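Glycosyl hydrolase family 26 (Bacteroides ovatus, PDB 4ZXO) probably hydrolyses internal beta-1,4-mannosidic linkages in mannans such as galactomannan, as a family 26 beta-mannanase. Local coordinates at residues V160-H165 with A206-M211; E182-L187 with L220-G225. All coordinates share one frame; numbering follows the deposited sequence.

How the contacts relate
Contact 1 lies in the barrel wall, at the ends of two strands, its centre about 7 Å from the centre of the chain. Contact 2 lies farther out, about 18 Å from that centre; the two contact centres are about 12 Å apart. Strand 159-162, helix 181-197 and strand 203-207 follow one another as a beta-alpha-beta unit of the TIM barrel. Contact 1 pairs its strands, and contact 2 packs its helix on the loop beyond the second strand. The hydroxyl Tyr184 OH lies 2.7 Å from Trp164 O, a probable hydrogen bond joining the contacts. Tyr207 packs against Arg222, Tyr223 and Pro224. Contact 1 is the one at the barrel end where glycosidases of this fold hold their active site.

Contact 1: residues V160-H165 with A206-M211; sequences VFRPWH and AYSPGM
Arg162 NH1 donates to Ser208 OG over 3.0 Å, nearly straight at 161°. The hydroxyl oxygen sits at the edge of the guanidinium, close to its plane. Salt bridges from NH2 to Glu270 and from NH1 to Asp235 also hold this buried group. Ser208 OG in turn donates to water 1 at 2.9 Å. That water gives its two hydrogens to Pro163 O and Ala206 O, so it ties both backbones together. Water 2 takes the Ser208 N-H at 2.8 Å and donates to Trp164 O. Ala206 N bonds directly to Phe161 O at 2.9 Å. This is the parallel pairing of two neighbouring strands, 159-162 and 203-207, in the TIM barrel. Beyond it the chains run into loops at the C-terminal end of the barrel, and the waters bridge them there. Family 26 enzymes place their substrate cleft at this end. The Ser208 hydroxyl lies between its own backbone N and carbonyl carbon (chi1 62°), close to Arg162 CG and CD. Ser208 OG also comes within 3.1 Å of His165 CB. Farther down the strands, Ala206 CB points to the other segment and touches Val160 CG1 at 3.6 Å. Ala206 CB also lies 4.0 Å from Arg162 CG.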
loop_
_atom_site.group_PDB
_atom_site.type_symbol
_atom_site.label_atom_id
_atom_site.label_comp_id
_atom_site.label_asym_id
_atom_site.label_seq_id
_atom_site.Cartn_x
_atom_site.Cartn_y
_atom_site.Cartn_z
ATOM N N VAL A 160 7.094 -2.882 0.237
ATOM C CA VAL A 160 6.125 -3.146 -0.836
ATOM C C VAL A 160 5.778 -1.808 -1.463
ATOM O O VAL A 160 5.118 -0.990 -0.837
ATOM C CB VAL A 160 4.865 -3.851 -0.338
ATOM C CG1 VAL A 160 3.823 -4.032 -1.494
ATOM C CG2 VAL A 160 5.251 -5.202 0.299
ATOM N N PHE A 161 6.226 -1.577 -2.693
ATOM C CA PHE A 161 6.027 -0.284 -3.350
ATOM C C PHE A 161 4.810 -0.432 -4.288
ATOM O O PHE A 161 4.713 -1.427 -5.049
ATOM C CB PHE A 161 7.278 0.086 -4.120
ATOM C CG PHE A 161 7.213 1.399 -4.861
ATOM C CD1 PHE A 161 6.753 2.557 -4.235
ATOM C CD2 PHE A 161 7.693 1.483 -6.180
ATOM C CE1 PHE A 161 6.693 3.782 -4.940
ATOM C CE2 PHE A 161 7.681 2.726 -6.867
ATOM C CZ PHE A 161 7.195 3.864 -6.243
ATOM N N ARG A 162 3.869 0.498 -4.175
ATOM C CA ARG A 162 2.549 0.370 -4.816
ATOM C C ARG A 162 2.236 1.610 -5.614
ATOM O O ARG A 162 1.319 2.374 -5.245
ATOM C CB ARG A 162 1.494 0.140 -3.692
ATOM C CG ARG A 162 0.140 -0.221 -4.174
ATOM C CD ARG A 162 -0.760 -0.552 -2.986
ATOM N NE ARG A 162 -0.967 0.586 -2.105
ATOM C CZ ARG A 162 -2.025 1.426 -2.190
ATOM N NH1 ARG A 162 -2.912 1.311 -3.198
ATOM N NH2 ARG A 162 -2.155 2.437 -1.320
ATOM N N PRO A 163 2.960 1.858 -6.700
ATOM C CA PRO A 163 2.726 3.061 -7.497
ATOM C C PRO A 163 1.528 2.831 -8.449
ATOM O O PRO A 163 1.085 1.689 -8.604
ATOM C CB PRO A 163 4.032 3.195 -8.304
ATOM C CG PRO A 163 4.410 1.737 -8.549
ATOM C CD PRO A 163 4.127 1.092 -7.193
ATOM N N TRP A 164 1.051 3.887 -9.092
ATOM C CA TRP A 164 0.099 3.742 -10.219
ATOM C C TRP A 164 -1.166 3.016 -9.787
ATOM O O TRP A 164 -1.740 2.192 -10.517
ATOM C CB TRP A 164 0.736 2.982 -11.404
ATOM C CG TRP A 164 2.139 3.459 -11.756
ATOM C CD1 TRP A 164 3.281 2.688 -11.820
ATOM C CD2 TRP A 164 2.553 4.813 -12.021
ATOM N NE1 TRP A 164 4.368 3.474 -12.116
ATOM C CE2 TRP A 164 3.960 4.778 -12.239
ATOM C CE3 TRP A 164 1.878 6.058 -12.060
ATOM C CZ2 TRP A 164 4.692 5.924 -12.551
ATOM C CZ3 TRP A 164 2.619 7.197 -12.362
ATOM C CH2 TRP A 164 4.008 7.117 -12.575
ATOM N N HIS A 165 -1.613 3.322 -8.584
ATOM C CA HIS A 165 -2.753 2.606 -8.000
ATOM C C HIS A 165 -4.117 3.096 -8.541
ATOM O O HIS A 165 -4.239 4.159 -9.148
ATOM C CB HIS A 165 -2.666 2.711 -6.459
ATOM C CG HIS A 165 -2.866 4.084 -5.910
ATOM N ND1 HIS A 165 -2.049 5.157 -6.219
ATOM C CD2 HIS A 165 -3.745 4.529 -4.970
ATOM C CE1 HIS A 165 -2.461 6.213 -5.533
ATOM N NE2 HIS A 165 -3.478 5.849 -4.754
ATOM N N ALA A 206 3.390 -3.882 -5.914
ATOM C CA ALA A 206 1.987 -4.274 -5.731
ATOM C C ALA A 206 1.102 -3.524 -6.731
ATOM O O ALA A 206 1.228 -2.288 -6.915
ATOM C CB ALA A 206 1.503 -3.957 -4.274
ATOM N N TYR A 207 0.202 -4.288 -7.319
ATOM C CA TYR A 207 -0.788 -3.834 -8.278
ATOM C C TYR A 207 -2.094 -3.626 -7.541
ATOM O O TYR A 207 -2.466 -4.489 -6.733
ATOM C CB TYR A 207 -0.905 -4.924 -9.337
ATOM C CG TYR A 207 -1.860 -4.781 -10.489
ATOM C CD1 TYR A 207 -1.544 -3.964 -11.587
ATOM C CD2 TYR A 207 -3.026 -5.575 -10.553
ATOM C CE1 TYR A 207 -2.382 -3.902 -12.703
ATOM C CE2 TYR A 207 -3.877 -5.522 -11.649
ATOM C CZ TYR A 207 -3.526 -4.708 -12.754
ATOM O OH TYR A 207 -4.320 -4.598 -13.866
ATOM N N SER A 208 -2.802 -2.501 -7.742
ATOM C CA SER A 208 -3.925 -2.207 -6.811
ATOM C C SER A 208 -5.046 -1.337 -7.396
ATOM O O SER A 208 -5.295 -0.213 -6.941
ATOM C CB SER A 208 -3.371 -1.569 -5.497
ATOM O OG SER A 208 -2.707 -0.327 -5.701
ATOM N N PRO A 209 -5.750 -1.858 -8.385
ATOM C CA PRO A 209 -6.944 -1.164 -8.877
ATOM C C PRO A 209 -8.074 -1.252 -7.856
ATOM O O PRO A 209 -7.994 -2.035 -6.896
ATOM C CB PRO A 209 -7.312 -1.952 -10.151
ATOM C CG PRO A 209 -6.927 -3.353 -9.782
ATOM C CD PRO A 209 -5.559 -3.171 -9.040
ATOM N N GLY A 210 -9.075 -0.409 -8.029
ATOM C CA GLY A 210 -10.240 -0.416 -7.173
ATOM C C GLY A 210 -11.266 -1.481 -7.555
ATOM O O GLY A 210 -10.914 -2.566 -8.047
ATOM N N MET A 211 -12.551 -1.180 -7.331
ATOM C CA MET A 211 -13.612 -2.174 -7.534
ATOM C C MET A 211 -14.332 -2.089 -8.890
ATOM O O MET A 211 -15.357 -2.735 -9.073
ATOM C CB MET A 211 -14.656 -2.098 -6.395
ATOM C CG MET A 211 -15.147 -0.696 -6.039
ATOM S SD MET A 211 -15.915 0.129 -7.366
ATOM C CE MET A 211 -17.460 -0.754 -7.626
HETATM O O HOH W 1 -0.560 -0.329 -7.603
HETATM O O HOH W 2 -2.796 -0.526 -9.710
#

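Contact 2: residues E182-L187 with L220-G225; sequences EQYKTL and LERYPG. With PO4 (phosphate ion), chain C.
Lys185 lies alongside the loop residues Glu221 to Pro224. Lys185 CB lies 4.4 Å from Pro224 CB. Lys185 CG is anti to its own carbonyl carbon (chi1 -67°) and packs 4.0 Å from Pro224 CA, with Arg222 O nearby. CD passes Tyr223 O. Lys185 CE is 3.4 Å from Tyr223 O and also lies near Glu221 O. Lys185 NZ donates to water 3 at 3.2 Å. That water donates to Glu221 O. NZ also forms a salt bridge with Glu182 OE2, its hydrogen bond weak, one turn back on the helix. Beside the lysine, Tyr184 meets the loop with its ring edge: Tyr184 CD2 is 3.4 Å from Arg222 O, which lies near the ring plane. Tyr184 CD2 is 3.7 Å from Arg222 CB, where the two side chains cross at about a right angle. The arginine is held by a salt bridge, NE donating to Glu221 OE1, and by a hydrogen bond from NH1 to Cys179 O. Gln183 NE2 binds a phosphate ion, probably from the crystallisation liquor. A type I turn, Leu220 to Tyr223, shapes the loop. In this TIM barrel the loop that leads into strand 231-235 covers the start of helix 181-197.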
loop_
_atom_site.group_PDB
_atom_site.type_symbol
_atom_site.label_atom_id
_atom_site.label_comp_id
_atom_site.label_asym_id
_atom_site.label_seq_id
_atom_site.Cartn_x
_atom_site.Cartn_y
_atom_site.Cartn_z
ATOM N N GLU A 182 -1.655 -0.329 -23.067
ATOM C CA GLU A 182 -0.245 -0.486 -23.351
ATOM C C GLU A 182 0.575 0.654 -22.788
ATOM O O GLU A 182 1.687 0.415 -22.289
ATOM C CB GLU A 182 -0.006 -0.608 -24.866
ATOM C CG GLU A 182 -0.359 -2.024 -25.335
ATOM C CD GLU A 182 0.268 -3.189 -24.472
ATOM O OE1 GLU A 182 1.505 -3.204 -24.218
ATOM O OE2 GLU A 182 -0.510 -4.100 -24.038
ATOM N N GLN A 183 0.053 1.878 -22.878
ATOM C CA GLN A 183 0.734 3.001 -22.262
ATOM C C GLN A 183 0.876 2.803 -20.743
ATOM O O GLN A 183 1.945 3.045 -20.145
ATOM C CB GLN A 183 -0.023 4.299 -22.538
ATOM C CG GLN A 183 0.192 4.777 -23.986
ATOM C CD GLN A 183 -0.726 5.931 -24.361
ATOM O OE1 GLN A 183 -1.835 6.092 -23.819
ATOM N NE2 GLN A 183 -0.258 6.755 -25.271
ATOM N N TYR A 184 -0.225 2.386 -20.100
ATOM C CA TYR A 184 -0.194 2.151 -18.658
ATOM C C TYR A 184 0.847 1.056 -18.300
ATOM O O TYR A 184 1.619 1.187 -17.322
ATOM C CB TYR A 184 -1.592 1.754 -18.164
ATOM C CG TYR A 184 -1.603 1.479 -16.685
ATOM C CD1 TYR A 184 -1.682 2.514 -15.726
ATOM C CD2 TYR A 184 -1.495 0.152 -16.226
ATOM C CE1 TYR A 184 -1.652 2.228 -14.331
ATOM C CE2 TYR A 184 -1.460 -0.113 -14.864
ATOM C CZ TYR A 184 -1.567 0.931 -13.940
ATOM O OH TYR A 184 -1.501 0.591 -12.616
ATOM N N LYS A 185 0.842 -0.046 -19.065
ATOM C CA LYS A 185 1.826 -1.106 -18.785
ATOM C C LYS A 185 3.218 -0.567 -18.964
ATOM O O LYS A 185 4.111 -0.995 -18.256
ATOM C CB LYS A 185 1.630 -2.334 -19.691
ATOM C CG LYS A 185 0.324 -3.078 -19.401
ATOM C CD LYS A 185 0.094 -4.197 -20.388
ATOM C CE LYS A 185 -1.278 -4.732 -20.208
ATOM N NZ LYS A 185 -1.553 -5.785 -21.298
ATOM N N THR A 186 3.423 0.362 -19.914
ATOM C CA THR A 186 4.753 0.951 -20.104
ATOM C C THR A 186 5.184 1.772 -18.890
ATOM O O THR A 186 6.376 1.761 -18.554
ATOM C CB THR A 186 4.786 1.817 -21.360
ATOM O OG1 THR A 186 4.421 0.991 -22.464
ATOM C CG2 THR A 186 6.186 2.397 -21.609
ATOM N N LEU A 187 4.245 2.431 -18.203
ATOM C CA LEU A 187 4.612 3.115 -16.944
ATOM C C LEU A 187 5.253 2.148 -15.979
ATOM O O LEU A 187 6.254 2.435 -15.357
ATOM C CB LEU A 187 3.417 3.716 -16.218
ATOM C CG LEU A 187 2.880 5.028 -16.758
ATOM C CD1 LEU A 187 1.641 5.409 -15.972
ATOM C CD2 LEU A 187 3.970 6.084 -16.718
ATOM N N LEU A 220 -7.189 -7.849 -14.700
ATOM C CA LEU A 220 -5.866 -7.990 -15.309
ATOM C C LEU A 220 -5.694 -7.289 -16.643
ATOM O O LEU A 220 -4.651 -7.484 -17.290
ATOM C CB LEU A 220 -5.533 -9.477 -15.502
ATOM C CG LEU A 220 -5.433 -10.240 -14.169
ATOM C CD1 LEU A 220 -5.113 -11.746 -14.471
ATOM C CD2 LEU A 220 -4.324 -9.641 -13.304
ATOM N N GLU A 221 -6.704 -6.563 -17.144
ATOM C CA GLU A 221 -6.591 -5.966 -18.484
ATOM C C GLU A 221 -5.342 -5.081 -18.612
ATOM O O GLU A 221 -4.710 -5.047 -19.660
ATOM C CB GLU A 221 -7.840 -5.122 -18.781
ATOM C CG GLU A 221 -7.888 -4.616 -20.207
ATOM C CD GLU A 221 -8.202 -3.143 -20.403
ATOM O OE1 GLU A 221 -8.132 -2.262 -19.498
ATOM O OE2 GLU A 221 -8.563 -2.859 -21.540
ATOM N N ARG A 222 -5.000 -4.368 -17.533
ATOM C CA ARG A 222 -3.836 -3.478 -17.577
ATOM C C ARG A 222 -2.649 -3.991 -16.734
ATOM O O ARG A 222 -1.772 -3.191 -16.269
ATOM C CB ARG A 222 -4.252 -2.067 -17.120
ATOM C CG ARG A 222 -5.190 -1.446 -18.112
ATOM C CD ARG A 222 -5.527 0.014 -17.874
ATOM N NE ARG A 222 -6.291 0.425 -19.062
ATOM C CZ ARG A 222 -6.291 1.652 -19.577
ATOM N NH1 ARG A 222 -5.583 2.633 -18.987
ATOM N NH2 ARG A 222 -6.987 1.895 -20.706
ATOM N N TYR A 223 -2.631 -5.292 -16.517
ATOM C CA TYR A 223 -1.594 -5.922 -15.709
ATOM C C TYR A 223 -0.286 -6.012 -16.491
ATOM O O TYR A 223 -0.274 -6.583 -17.597
ATOM C CB TYR A 223 -2.076 -7.325 -15.329
ATOM C CG TYR A 223 -1.172 -8.129 -14.448
ATOM C CD1 TYR A 223 -0.977 -7.828 -13.114
ATOM C CD2 TYR A 223 -0.586 -9.285 -14.931
ATOM C CE1 TYR A 223 -0.167 -8.570 -12.335
ATOM C CE2 TYR A 223 0.208 -10.097 -14.121
ATOM C CZ TYR A 223 0.410 -9.731 -12.822
ATOM O OH TYR A 223 1.198 -10.564 -12.044
ATOM N N PRO A 224 0.820 -5.487 -15.902
ATOM C CA PRO A 224 2.071 -5.419 -16.668
ATOM C C PRO A 224 2.861 -6.738 -16.660
ATOM O O PRO A 224 3.877 -6.834 -17.334
ATOM C CB PRO A 224 2.849 -4.300 -15.964
ATOM C CG PRO A 224 2.377 -4.441 -14.477
ATOM C CD PRO A 224 0.889 -4.740 -14.619
ATOM N N GLY A 225 2.412 -7.744 -15.930
ATOM C CA GLY A 225 3.037 -9.046 -16.047
ATOM C C GLY A 225 3.626 -9.628 -14.768
ATOM O O GLY A 225 3.986 -8.908 -13.817
HETATM P P PO4 C . -2.980 9.783 -26.385
HETATM O O1 PO4 C . -4.293 9.068 -26.360
HETATM O O2 PO4 C . -1.887 8.793 -26.603
HETATM O O3 PO4 C . -2.981 10.766 -27.605
HETATM O O4 PO4 C . -2.911 10.533 -25.085
HETATM O O HOH W 3 -4.672 -6.478 -21.790
#